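Local coordinates for protein putative oxidoreductase molybdopterin-binding subunit (Sulfolobus tokodaii, PDB 4ZOH) that binds a pterin cytosine dinucleotide cofactor and is probably the molybdopterin-binding subunit of an oxidoreductase of the xanthine dehydrogenase and aldehyde oxidase family, at residues Ile361-Ala366 with Leu388-Lys393; Gly569-Leu574 with Ala590-Gly595; Ala573-Asp578 with Asn684-Cys689; Lys586-Val591 with Glu649-Tyr654; Leu619-Phe624 with Pro640-Val645. All blocks are in the same frame, centred on the assembly; numbering follows the deposited sequence.

How the interactions relate
Interactions 2, 3 and 4 are built on one mixed sheet. Interaction 2 pairs strands 568-577 and 583-593, interaction 4 adds strand 651-655 alongside, and interaction 3 lays helix 673-688 on strand 568-577. Interactions 2 and 4 have centres about 9 Å apart, and His571 ND1 is hydrogen-bonded to Tyr588 OH at 2.6 Å. Interaction 1 borders the same sheet, where Leu388 CD2 packs 3.6 Å from Val570 CG1. Interaction 5 lies in the connection between helix 600-619 and strand 651-655 and touches interaction 3, Leu619 CD2 being 4.1 Å from Val686 CG2. The pterin cytosine dinucleotide lies about 7 Å from the Trp653 side chain, and the iron-sulfur cluster about 8 Å from that of Ile641.

Interaction 1: Ile361-Ala366 with Leu388-Lys393; sequences IRLKNA and LLEIGK
Leu363 sets its two methyl groups against different parts of helix 385-401. CD2 packs 3.7 Å from Leu389 CB and has the Glu390 carboxylate oxygen OE1 close by, while CD1 of Leu363 lies 3.5 Å from Lys393 NZ. The lysine carries its CG anti to the backbone N (chi1 -161°) and is extended beyond it, so that CD and CE pass across the leucine at about a right angle and NZ arrives at a salt bridge with Glu360. Leu389 and Leu363 slide past each other in opposite directions, and Leu389 CD1 finishes 3.7 Å from Ala366 CB. This is an antiparallel helix pair, 358-365 against 385-401; the axes of the two short segments approach to 10.7 Å at an angle of 163°, and Leu363 and Leu389 bury the most surface between them. Replacing Leu363 by an alanine removes both methyl groups, which would probably open a gap beside Leu389 CB and take away the apolar support beside CD and CE of Lys393. Farther out, Lys386 NZ is hydrogen-bonded to Leu363 O and Tyr359 OH to Leu389 O, tying each helix to the other's backbone. Arg362 leads its guanidinium away, to Glu344 and Asn348 of helix 336-353.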
# COMPACT_ATOMS: atom_id res chain seq x y z
N ILE A 361 35.06 -7.66 47.76
CA ILE A 361 34.94 -9.08 47.34
C ILE A 361 35.11 -9.25 45.82
O ILE A 361 35.81 -10.20 45.36
CB ILE A 361 33.65 -9.70 47.89
CG1 ILE A 361 33.86 -11.21 48.05
CG2 ILE A 361 32.48 -9.30 47.01
CD1 ILE A 361 32.80 -11.86 48.92
N ARG A 362 34.59 -8.28 45.05
CA ARG A 362 34.71 -8.34 43.61
C ARG A 362 36.14 -8.05 43.14
O ARG A 362 36.65 -8.69 42.19
CB ARG A 362 33.61 -7.42 42.92
CG ARG A 362 32.16 -7.83 43.23
CD ARG A 362 31.09 -6.88 42.61
NE ARG A 362 29.82 -7.58 42.52
CZ ARG A 362 28.99 -7.80 43.54
NH1 ARG A 362 29.24 -7.31 44.76
NH2 ARG A 362 27.87 -8.50 43.34
N LEU A 363 36.79 -7.06 43.76
CA LEU A 363 38.20 -6.77 43.45
C LEU A 363 39.06 -7.99 43.85
O LEU A 363 40.04 -8.25 43.15
CB LEU A 363 38.74 -5.50 44.14
CG LEU A 363 38.18 -4.17 43.61
CD1 LEU A 363 38.50 -3.12 44.65
CD2 LEU A 363 38.76 -3.84 42.25
N LYS A 364 38.66 -8.70 44.92
CA LYS A 364 39.38 -9.89 45.38
C LYS A 364 39.34 -11.03 44.32
O LYS A 364 40.41 -11.59 43.94
CB LYS A 364 38.90 -10.35 46.77
CG LYS A 364 39.68 -11.58 47.26
CD LYS A 364 39.59 -11.87 48.74
CE LYS A 364 40.70 -11.11 49.47
NZ LYS A 364 40.53 -11.04 50.96
N ASN A 365 38.12 -11.30 43.79
CA ASN A 365 37.86 -12.46 42.93
C ASN A 365 37.97 -12.26 41.45
O ASN A 365 37.99 -13.22 40.71
CB ASN A 365 36.53 -13.05 43.28
CG ASN A 365 36.53 -13.66 44.67
OD1 ASN A 365 37.11 -14.72 44.87
ND2 ASN A 365 35.86 -13.03 45.60
N ALA A 366 38.07 -11.01 41.03
CA ALA A 366 38.12 -10.63 39.63
C ALA A 366 39.28 -11.23 38.84
O ALA A 366 40.44 -11.16 39.28
CB ALA A 366 38.21 -9.08 39.55
N LEU A 388 38.85 -1.82 35.12
CA LEU A 388 37.52 -1.22 35.02
C LEU A 388 36.89 -1.14 36.38
O LEU A 388 36.26 -0.16 36.69
CB LEU A 388 36.61 -1.97 34.02
CG LEU A 388 35.43 -1.12 33.62
CD1 LEU A 388 35.13 -1.18 32.14
CD2 LEU A 388 34.24 -1.61 34.40
N LEU A 389 37.04 -2.18 37.20
CA LEU A 389 36.55 -2.12 38.57
C LEU A 389 37.25 -1.02 39.42
O LEU A 389 36.59 -0.39 40.28
CB LEU A 389 36.71 -3.47 39.25
CG LEU A 389 35.76 -4.61 38.91
CD1 LEU A 389 36.34 -5.91 39.49
CD2 LEU A 389 34.41 -4.35 39.54
N GLU A 390 38.55 -0.77 39.18
CA GLU A 390 39.28 0.29 39.93
C GLU A 390 38.66 1.63 39.55
O GLU A 390 38.28 2.39 40.42
CB GLU A 390 40.81 0.32 39.69
CG GLU A 390 41.58 -1.00 39.93
CD GLU A 390 41.95 -1.28 41.40
OE1 GLU A 390 41.19 -0.98 42.36
OE2 GLU A 390 43.04 -1.86 41.61
N ILE A 391 38.45 1.85 38.25
CA ILE A 391 37.75 3.04 37.78
C ILE A 391 36.40 3.19 38.48
O ILE A 391 35.99 4.28 38.88
CB ILE A 391 37.58 3.05 36.23
CG1 ILE A 391 38.92 3.33 35.54
CG2 ILE A 391 36.54 4.08 35.81
CD1 ILE A 391 39.03 2.87 34.08
N GLY A 392 35.68 2.08 38.63
CA GLY A 392 34.35 2.17 39.21
C GLY A 392 34.26 2.34 40.69
O GLY A 392 33.18 2.72 41.23
N LYS A 393 35.35 1.97 41.38
CA LYS A 393 35.40 2.17 42.87
C LYS A 393 35.18 3.66 43.30
O LYS A 393 34.54 3.94 44.33
CB LYS A 393 36.73 1.64 43.44
CG LYS A 393 36.63 1.39 44.96
CD LYS A 393 37.99 0.91 45.43
CE LYS A 393 37.98 0.31 46.82
NZ LYS A 393 39.21 -0.57 46.88

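Interaction 2: Gly569-Leu574 with Ala590-Gly595; sequences GVHLAL and AVDDVG
Asp592 OD1 takes the N-H of His571 NE2 at 2.7 Å, a nearly straight bond (163°) made to the syn lone pair of the oxygen, and Tyr411 OH adds a weak second bond to the same atom. The two residues belong to the antiparallel beta hairpin of strands 568-577 and 583-593. His571 and Ala590 form a non-hydrogen-bonded pair, as do Gly569 and Asp592, and all three side chains here, those of His571, Ala590 and Asp592, rise on one face of the sheet. The carboxylate oxygen lies in the imidazole plane, although the ring and carboxylate planes are turned 33° from each other. Ala590 CB sits over one face of the ring in a CH-pi contact, 3.5 Å from the centroid. At the other nitrogen, ND1 is hydrogen-bonded to Tyr588 OH, so both ring nitrogens are held and the flip of the imidazole is fixed. A phenylalanine in place of His571 keeps a flat ring but no N-H, and would probably leave Asp592 OD1 and Tyr588 OH each without its imidazole partner. Asp592 OD2 has its own mate in Trp653 NE1, a second grip on the carboxylate. Between these pairs, Val570 and Val591 form a hydrogen-bonded pair, with Val570 N to Val591 O at 2.9 Å, and their side chains lie side by side on the reverse face. Val594, which belongs to the cofactor pocket, lies within an Asx turn at the end of the strand, where Gly595 N donates to Asp593 OD1 at 3.0 Å.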
# COMPACT_ATOMS: atom_id res chain seq x y z
N GLY A 569 31.22 -4.76 32.59
CA GLY A 569 31.25 -3.51 33.30
C GLY A 569 30.82 -3.63 34.72
O GLY A 569 30.60 -4.73 35.20
N VAL A 570 30.72 -2.49 35.40
CA VAL A 570 30.26 -2.46 36.80
C VAL A 570 29.18 -1.36 36.90
O VAL A 570 29.35 -0.28 36.33
CB VAL A 570 31.47 -2.28 37.79
CG1 VAL A 570 32.36 -1.09 37.39
CG2 VAL A 570 30.97 -2.04 39.21
N HIS A 571 28.09 -1.65 37.63
CA HIS A 571 26.96 -0.77 37.71
C HIS A 571 26.74 -0.65 39.18
O HIS A 571 27.12 -1.54 39.93
CB HIS A 571 25.68 -1.33 37.00
CG HIS A 571 25.77 -1.30 35.49
ND1 HIS A 571 24.65 -1.14 34.68
CD2 HIS A 571 26.83 -1.41 34.64
CE1 HIS A 571 25.05 -1.06 33.41
NE2 HIS A 571 26.36 -1.28 33.35
N LEU A 572 26.11 0.47 39.59
CA LEU A 572 25.96 0.83 40.96
C LEU A 572 24.67 1.59 41.13
O LEU A 572 24.31 2.36 40.26
CB LEU A 572 27.13 1.78 41.32
CG LEU A 572 28.52 1.25 41.15
CD1 LEU A 572 29.12 1.91 39.96
CD2 LEU A 572 29.34 1.69 42.36
N ALA A 573 23.97 1.34 42.21
CA ALA A 573 22.75 2.06 42.48
C ALA A 573 22.69 2.48 43.94
O ALA A 573 23.27 1.81 44.78
CB ALA A 573 21.55 1.21 42.15
N LEU A 574 21.94 3.54 44.22
CA LEU A 574 21.71 4.04 45.57
C LEU A 574 20.24 4.08 45.67
O LEU A 574 19.58 4.73 44.83
CB LEU A 574 22.29 5.50 45.76
CG LEU A 574 22.10 6.17 47.17
CD1 LEU A 574 23.11 5.60 48.14
CD2 LEU A 574 22.33 7.70 47.12
N ALA A 590 26.55 3.45 35.54
CA ALA A 590 26.95 2.31 34.71
C ALA A 590 28.32 2.64 34.21
O ALA A 590 28.56 3.73 33.62
CB ALA A 590 26.01 2.12 33.50
N VAL A 591 29.24 1.70 34.41
CA VAL A 591 30.52 1.85 33.72
C VAL A 591 30.69 0.66 32.80
O VAL A 591 30.84 -0.44 33.31
CB VAL A 591 31.71 1.98 34.73
CG1 VAL A 591 33.02 2.09 33.94
CG2 VAL A 591 31.52 3.23 35.58
N ASP A 592 30.74 0.86 31.49
CA ASP A 592 30.77 -0.28 30.54
C ASP A 592 32.00 -0.29 29.66
O ASP A 592 32.54 0.76 29.25
CB ASP A 592 29.54 -0.24 29.61
CG ASP A 592 28.20 -0.45 30.36
OD1 ASP A 592 28.13 -1.17 31.37
OD2 ASP A 592 27.18 0.15 29.93
N ASP A 593 32.45 -1.48 29.27
CA ASP A 593 33.45 -1.50 28.22
C ASP A 593 32.87 -2.32 27.08
O ASP A 593 32.77 -3.55 27.17
CB ASP A 593 34.80 -2.04 28.71
CG ASP A 593 35.86 -2.10 27.59
OD1 ASP A 593 35.53 -1.84 26.39
OD2 ASP A 593 37.05 -2.42 27.87
N VAL A 594 32.49 -1.63 26.01
CA VAL A 594 31.85 -2.27 24.86
C VAL A 594 32.68 -2.15 23.62
O VAL A 594 32.15 -2.19 22.47
CB VAL A 594 30.37 -1.80 24.63
CG1 VAL A 594 29.46 -2.36 25.72
CG2 VAL A 594 30.24 -0.27 24.52
N GLY A 595 34.00 -2.08 23.81
CA GLY A 595 34.90 -1.91 22.66
C GLY A 595 34.75 -0.51 22.08
O GLY A 595 34.25 0.41 22.77

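Interaction 3: Ala573-Asp578 with Asn684-Cys689; sequences ALVKVD and NAVEQC
Ala685 CB nestles against both methyl groups of Val575, 3.7 Å from CG1 and 3.9 Å from CG2, and forms the tight centre of this strand-helix contact. With chi1 at -56°, Val575 has CG1 anti to its carbonyl carbon and CG2 between the backbone N and that carbon, which turns the fork of the side chain to the helix. Ala573 is more distant, its CB 4.4 Å from Ala685 CB. The axes of the short strand and helix segments approach to 7.9 Å at an angle of 45°, a closeness consistent with the small side chain of Ala685. Toward the far end the fit slackens: Val577, partly exposed, leans on Cys689 CB with CG2 at 4.2 Å, and the same methyl is 4.4 Å from Val686 CG1. No hydrogen bond joins the two segments, and the contact is mainly apolar. What fastens the looser end is covalent, a disulfide from Cys689 SG to Cys405 SG. Because Cys405 begins strand 405-412, the neighbour of strand 568-577 in the mixed sheet, that bond ties the chain at Cys689 to the sheet that helix 673-688 covers; on the helix flank, Asn684 and Glu687 are bound to Arg345 of helix 336-353.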
# COMPACT_ATOMS: atom_id res chain seq x y z
N ALA A 573 23.97 1.34 42.21
CA ALA A 573 22.75 2.06 42.48
C ALA A 573 22.69 2.48 43.94
O ALA A 573 23.27 1.81 44.78
CB ALA A 573 21.55 1.21 42.15
N LEU A 574 21.94 3.54 44.22
CA LEU A 574 21.71 4.04 45.57
C LEU A 574 20.24 4.08 45.67
O LEU A 574 19.58 4.73 44.83
CB LEU A 574 22.29 5.50 45.76
CG LEU A 574 22.10 6.17 47.17
CD1 LEU A 574 23.11 5.60 48.14
CD2 LEU A 574 22.33 7.70 47.12
N VAL A 575 19.70 3.47 46.70
CA VAL A 575 18.23 3.41 46.78
C VAL A 575 17.80 3.78 48.16
O VAL A 575 18.63 3.74 49.05
CB VAL A 575 17.68 1.95 46.51
CG1 VAL A 575 18.15 1.39 45.16
CG2 VAL A 575 18.03 0.96 47.64
N LYS A 576 16.50 3.98 48.34
CA LYS A 576 15.86 4.19 49.62
C LYS A 576 14.57 3.39 49.64
O LYS A 576 13.96 3.20 48.59
CB LYS A 576 15.50 5.68 49.80
CG LYS A 576 16.69 6.56 50.21
CD LYS A 576 16.16 7.78 50.96
CE LYS A 576 15.77 7.43 52.41
NZ LYS A 576 16.95 7.34 53.35
N VAL A 577 14.15 2.92 50.80
CA VAL A 577 12.89 2.21 50.93
C VAL A 577 12.14 3.01 51.94
O VAL A 577 12.76 3.47 52.87
CB VAL A 577 13.10 0.75 51.44
CG1 VAL A 577 11.80 0.00 51.58
CG2 VAL A 577 14.00 -0.00 50.48
N ASP A 578 10.83 3.20 51.79
CA ASP A 578 10.08 4.04 52.72
C ASP A 578 9.26 3.17 53.58
O ASP A 578 9.37 1.94 53.52
CB ASP A 578 9.29 5.19 52.03
CG ASP A 578 8.07 4.73 51.28
OD1 ASP A 578 7.59 5.53 50.46
OD2 ASP A 578 7.56 3.60 51.45
N ASN A 684 20.85 -5.99 44.90
CA ASN A 684 21.92 -5.89 45.91
C ASN A 684 21.72 -4.64 46.77
O ASN A 684 21.75 -4.72 48.02
CB ASN A 684 23.30 -5.94 45.26
CG ASN A 684 23.64 -7.34 44.78
OD1 ASN A 684 22.84 -8.25 45.01
ND2 ASN A 684 24.82 -7.54 44.08
N ALA A 685 21.40 -3.52 46.10
CA ALA A 685 21.06 -2.25 46.77
C ALA A 685 19.96 -2.42 47.75
O ALA A 685 20.15 -2.02 48.93
CB ALA A 685 20.77 -1.11 45.81
N VAL A 686 18.83 -3.01 47.35
CA VAL A 686 17.67 -3.10 48.24
C VAL A 686 18.02 -3.99 49.44
O VAL A 686 17.49 -3.82 50.56
CB VAL A 686 16.43 -3.66 47.55
CG1 VAL A 686 15.24 -3.79 48.51
CG2 VAL A 686 15.98 -2.74 46.42
N GLU A 687 18.88 -4.98 49.17
CA GLU A 687 19.16 -5.97 50.18
C GLU A 687 19.95 -5.30 51.29
O GLU A 687 19.64 -5.55 52.45
CB GLU A 687 19.96 -7.13 49.60
CG GLU A 687 20.27 -8.20 50.63
CD GLU A 687 20.87 -9.46 49.99
OE1 GLU A 687 21.94 -9.37 49.36
OE2 GLU A 687 20.23 -10.51 50.09
N GLN A 688 20.94 -4.47 50.92
CA GLN A 688 21.67 -3.59 51.85
C GLN A 688 20.74 -2.80 52.74
O GLN A 688 21.00 -2.74 53.91
CB GLN A 688 22.68 -2.71 51.15
CG GLN A 688 23.81 -3.50 50.54
CD GLN A 688 24.44 -4.35 51.60
OE1 GLN A 688 25.00 -3.82 52.60
NE2 GLN A 688 24.31 -5.68 51.46
N CYS A 689 19.64 -2.27 52.22
CA CYS A 689 18.63 -1.57 53.06
C CYS A 689 17.74 -2.44 53.95
O CYS A 689 17.02 -1.90 54.75
CB CYS A 689 17.76 -0.51 52.23
SG CYS A 689 18.38 1.23 52.27

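Interaction 4: Lys586-Val591 with Glu649-Tyr654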
# COMPACT_ATOMS: atom_id res chain seq x y z
N LYS A 586 17.72 6.56 43.68
CA LYS A 586 18.26 7.94 43.64
C LYS A 586 19.23 8.18 42.57
O LYS A 586 19.23 9.26 41.90
CB LYS A 586 18.98 8.24 44.95
CG LYS A 586 18.03 8.30 46.13
CD LYS A 586 16.73 9.04 45.80
CE LYS A 586 15.69 8.77 46.84
NZ LYS A 586 15.98 7.39 47.33
N LYS A 587 20.15 7.22 42.43
CA LYS A 587 21.19 7.30 41.45
C LYS A 587 21.55 5.94 40.95
O LYS A 587 21.49 4.97 41.69
CB LYS A 587 22.48 7.88 42.04
CG LYS A 587 22.47 9.40 42.26
CD LYS A 587 23.87 10.01 42.41
CE LYS A 587 23.95 11.25 43.33
NZ LYS A 587 22.67 11.71 43.96
N TYR A 588 22.00 5.92 39.71
CA TYR A 588 22.45 4.71 39.10
C TYR A 588 23.64 5.13 38.30
O TYR A 588 23.55 6.07 37.53
CB TYR A 588 21.31 4.13 38.20
CG TYR A 588 21.59 2.70 37.71
CD1 TYR A 588 20.94 1.55 38.29
CD2 TYR A 588 22.51 2.50 36.69
CE1 TYR A 588 21.24 0.25 37.81
CE2 TYR A 588 22.81 1.23 36.24
CZ TYR A 588 22.17 0.12 36.77
OH TYR A 588 22.59 -1.07 36.22
N VAL A 589 24.75 4.40 38.46
CA VAL A 589 25.91 4.60 37.62
C VAL A 589 26.25 3.33 36.83
O VAL A 589 26.30 2.28 37.41
CB VAL A 589 27.13 5.03 38.51
CG1 VAL A 589 28.42 5.14 37.69
CG2 VAL A 589 26.82 6.36 39.26
N ALA A 590 26.55 3.45 35.54
CA ALA A 590 26.95 2.31 34.71
C ALA A 590 28.32 2.64 34.21
O ALA A 590 28.56 3.73 33.62
CB ALA A 590 26.01 2.12 33.50
N VAL A 591 29.24 1.70 34.41
CA VAL A 591 30.52 1.85 33.72
C VAL A 591 30.69 0.66 32.80
O VAL A 591 30.84 -0.44 33.31
CB VAL A 591 31.71 1.98 34.73
CG1 VAL A 591 33.02 2.09 33.94
CG2 VAL A 591 31.52 3.23 35.58
N GLU A 649 16.17 8.91 39.39
CA GLU A 649 16.27 10.35 39.16
C GLU A 649 17.36 10.73 38.18
O GLU A 649 17.18 11.61 37.36
CB GLU A 649 16.51 11.00 40.51
CG GLU A 649 15.54 10.49 41.57
CD GLU A 649 15.61 11.25 42.87
OE1 GLU A 649 14.98 10.75 43.84
OE2 GLU A 649 16.28 12.32 42.92
N LYS A 650 18.48 10.01 38.21
CA LYS A 650 19.51 10.18 37.24
C LYS A 650 20.23 8.86 36.97
O LYS A 650 20.48 8.08 37.90
CB LYS A 650 20.50 11.23 37.77
CG LYS A 650 21.61 11.59 36.83
CD LYS A 650 21.17 12.09 35.47
CE LYS A 650 22.35 12.83 34.84
NZ LYS A 650 22.36 12.50 33.40
N ILE A 651 20.59 8.63 35.71
CA ILE A 651 21.40 7.49 35.35
C ILE A 651 22.57 8.08 34.64
O ILE A 651 22.41 8.72 33.58
CB ILE A 651 20.65 6.57 34.34
CG1 ILE A 651 19.39 5.96 34.98
CG2 ILE A 651 21.57 5.47 33.83
CD1 ILE A 651 18.57 5.08 34.04
N ASP A 652 23.77 7.89 35.18
CA ASP A 652 24.98 8.34 34.48
C ASP A 652 25.63 7.14 33.82
O ASP A 652 25.91 6.13 34.47
CB ASP A 652 25.98 8.94 35.49
CG ASP A 652 25.45 10.22 36.17
OD1 ASP A 652 24.67 10.95 35.56
OD2 ASP A 652 25.80 10.46 37.34
N TRP A 653 25.91 7.28 32.54
CA TRP A 653 26.53 6.26 31.79
C TRP A 653 27.94 6.68 31.38
O TRP A 653 28.13 7.75 30.80
CB TRP A 653 25.67 5.93 30.55
CG TRP A 653 26.31 4.85 29.69
CD1 TRP A 653 26.36 3.48 29.98
CD2 TRP A 653 26.98 5.01 28.44
NE1 TRP A 653 27.00 2.81 28.97
CE2 TRP A 653 27.41 3.72 28.02
CE3 TRP A 653 27.26 6.13 27.62
CZ2 TRP A 653 28.07 3.51 26.83
CZ3 TRP A 653 27.95 5.93 26.47
CH2 TRP A 653 28.36 4.62 26.06
N TYR A 654 28.90 5.82 31.69
CA TYR A 654 30.30 5.99 31.22
C TYR A 654 30.87 4.76 30.45
O TYR A 654 30.54 3.61 30.73
CB TYR A 654 31.24 6.31 32.40
CG TYR A 654 30.74 7.40 33.31
CD1 TYR A 654 31.00 8.77 33.01
CD2 TYR A 654 30.02 7.08 34.47
CE1 TYR A 654 30.56 9.80 33.90
CE2 TYR A 654 29.56 8.08 35.33
CZ TYR A 654 29.84 9.44 35.04
OH TYR A 654 29.35 10.41 35.87
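Tyr654 has CG anti to its carbonyl carbon (chi1 -49°) and Val589 has CG1 anti to its backbone N (chi1 175°), and these two rotations bring the methyl to the edge of the phenol ring, in its plane, 3.9 Å from CE2. Trp653 turns the edge of its indole to Ala590, with CD1 3.8 Å from CB. On the side of Trp653 also lie Tyr588 and Ile651, where Tyr588 CB is 4.2 Å from Ile651 CG1. The strands run parallel, joined by a ladder in which Tyr588 O accepts from Asp652 N at 3.0 Å and Ala590 O from Tyr654 N at 2.9 Å. Helix 600-619 lies between them in sequence and packs on Tyr588, Ile651 and Trp653, a beta-alpha-beta crossover. Tyr395 of helix 385-401 stacks on the Tyr654 ring on the reverse face. Where the ladder begins, Lys586 and Lys587 both face Leu574 in a classic beta bulge. Across from it, Lys650 NZ makes a salt bridge to Asp652 OD1 at 3.5 Å, and Lys650 packs on a polar side chain of a neighbouring subunit.

Interaction 5: Leu619-Phe624 with Pro640-Val645; sequences LLEGAF and PIPTAV
Leu620 packs along Pro640 and Pro642 from CB to CD1. Its CB comes 3.5 Å from Pro640 O and stands 4.1 Å from the ring carbon CG of the same proline. CG, anti to the carbonyl carbon of Leu620 (chi1 -67°), still lies beside Pro640 O. At the tip, CD1 reaches past that oxygen to Pro642 CB at 3.7 Å, the leucine and the second proline ring meeting at a slant. The backbone takes part too, since Leu620 O touches Pro640 CG at 3.3 Å. Both segments belong to the long connection that leaves helix 600-619 and returns to strand 651-655, and here the connection folds back on itself: Leu620 is the first residue past the helix, and Pro642 packs on Val612 and Ala616 of that helix. Glu621 follows with an extended chain that lays its carboxylate on Ile641, with OE2 3.6 Å from Ile641 CA and close to Ile641 CG2. The charge of that oxygen is met by a basic side chain of a neighbouring subunit in a salt bridge, while Tyr639 OH reaches OE1 only weakly. Subunits also meet the Ile641-Pro642 backbone: the iron-sulfur cluster is about 8 Å from the Ile641 side chain, and Ile641 O and Pro642 O are hydrogen-bonded to a basic and an aromatic side chain of two neighbouring chains.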
# COMPACT_ATOMS: atom_id res chain seq x y z
N LEU A 619 12.09 -4.74 40.58
CA LEU A 619 11.16 -3.98 41.45
C LEU A 619 9.70 -4.03 41.08
O LEU A 619 8.88 -3.69 41.92
CB LEU A 619 11.58 -2.49 41.57
CG LEU A 619 12.99 -2.16 42.01
CD1 LEU A 619 13.16 -0.61 41.93
CD2 LEU A 619 13.22 -2.76 43.43
N LEU A 620 9.35 -4.34 39.84
CA LEU A 620 7.93 -4.15 39.45
C LEU A 620 7.31 -5.37 38.82
O LEU A 620 6.23 -5.77 39.23
CB LEU A 620 7.74 -2.95 38.48
CG LEU A 620 8.01 -1.51 38.98
CD1 LEU A 620 8.30 -0.56 37.82
CD2 LEU A 620 6.77 -1.04 39.73
N GLU A 621 7.97 -5.89 37.80
CA GLU A 621 7.34 -6.83 36.89
C GLU A 621 7.34 -8.28 37.40
O GLU A 621 8.21 -8.64 38.17
CB GLU A 621 8.10 -6.76 35.57
CG GLU A 621 7.60 -5.51 34.80
CD GLU A 621 8.40 -5.22 33.56
OE1 GLU A 621 8.86 -6.14 32.88
OE2 GLU A 621 8.66 -4.02 33.27
N GLY A 622 6.38 -9.09 36.92
CA GLY A 622 6.39 -10.55 37.06
C GLY A 622 5.20 -11.21 36.41
O GLY A 622 4.06 -10.75 36.49
N ALA A 623 5.46 -12.31 35.72
CA ALA A 623 4.32 -12.97 35.08
C ALA A 623 3.98 -14.20 35.99
O ALA A 623 4.77 -15.15 36.06
CB ALA A 623 4.68 -13.35 33.63
N PHE A 624 2.83 -14.14 36.65
CA PHE A 624 2.37 -15.20 37.49
C PHE A 624 0.99 -15.75 37.07
O PHE A 624 0.12 -14.99 36.61
CB PHE A 624 2.35 -14.74 38.98
CG PHE A 624 3.70 -14.21 39.45
CD1 PHE A 624 4.85 -15.08 39.52
CD2 PHE A 624 3.86 -12.84 39.82
CE1 PHE A 624 6.13 -14.60 39.93
CE2 PHE A 624 5.13 -12.36 40.23
CZ PHE A 624 6.26 -13.23 40.26
N PRO A 640 2.95 -4.22 35.53
CA PRO A 640 3.29 -2.79 35.73
C PRO A 640 4.60 -2.37 35.10
O PRO A 640 5.60 -2.18 35.85
CB PRO A 640 3.37 -2.69 37.26
CG PRO A 640 3.89 -4.03 37.67
CD PRO A 640 3.23 -5.02 36.75
N ILE A 641 4.65 -2.17 33.78
CA ILE A 641 5.92 -1.66 33.24
C ILE A 641 6.08 -0.19 33.79
O ILE A 641 5.07 0.47 34.05
CB ILE A 641 6.00 -1.76 31.70
CG1 ILE A 641 5.10 -0.76 30.95
CG2 ILE A 641 5.68 -3.20 31.31
CD1 ILE A 641 5.55 -0.60 29.46
N PRO A 642 7.32 0.29 33.97
CA PRO A 642 7.42 1.61 34.66
C PRO A 642 6.96 2.83 33.80
O PRO A 642 7.19 2.86 32.58
CB PRO A 642 8.90 1.76 34.98
CG PRO A 642 9.60 0.83 34.13
CD PRO A 642 8.66 -0.33 33.82
N THR A 643 6.29 3.77 34.44
CA THR A 643 6.17 5.14 33.91
C THR A 643 7.45 5.95 34.17
O THR A 643 8.39 5.47 34.84
CB THR A 643 4.97 5.85 34.52
OG1 THR A 643 5.31 6.32 35.84
CG2 THR A 643 3.74 4.93 34.62
N ALA A 644 7.47 7.22 33.70
CA ALA A 644 8.57 8.13 33.93
C ALA A 644 8.80 8.42 35.46
O ALA A 644 9.90 8.67 35.91
CB ALA A 644 8.29 9.41 33.16
N VAL A 645 7.76 8.26 36.26
CA VAL A 645 7.91 8.43 37.66
C VAL A 645 8.80 7.31 38.27
O VAL A 645 9.58 7.56 39.18
CB VAL A 645 6.51 8.53 38.30
CG1 VAL A 645 6.64 8.63 39.85
CG2 VAL A 645 5.80 9.79 37.78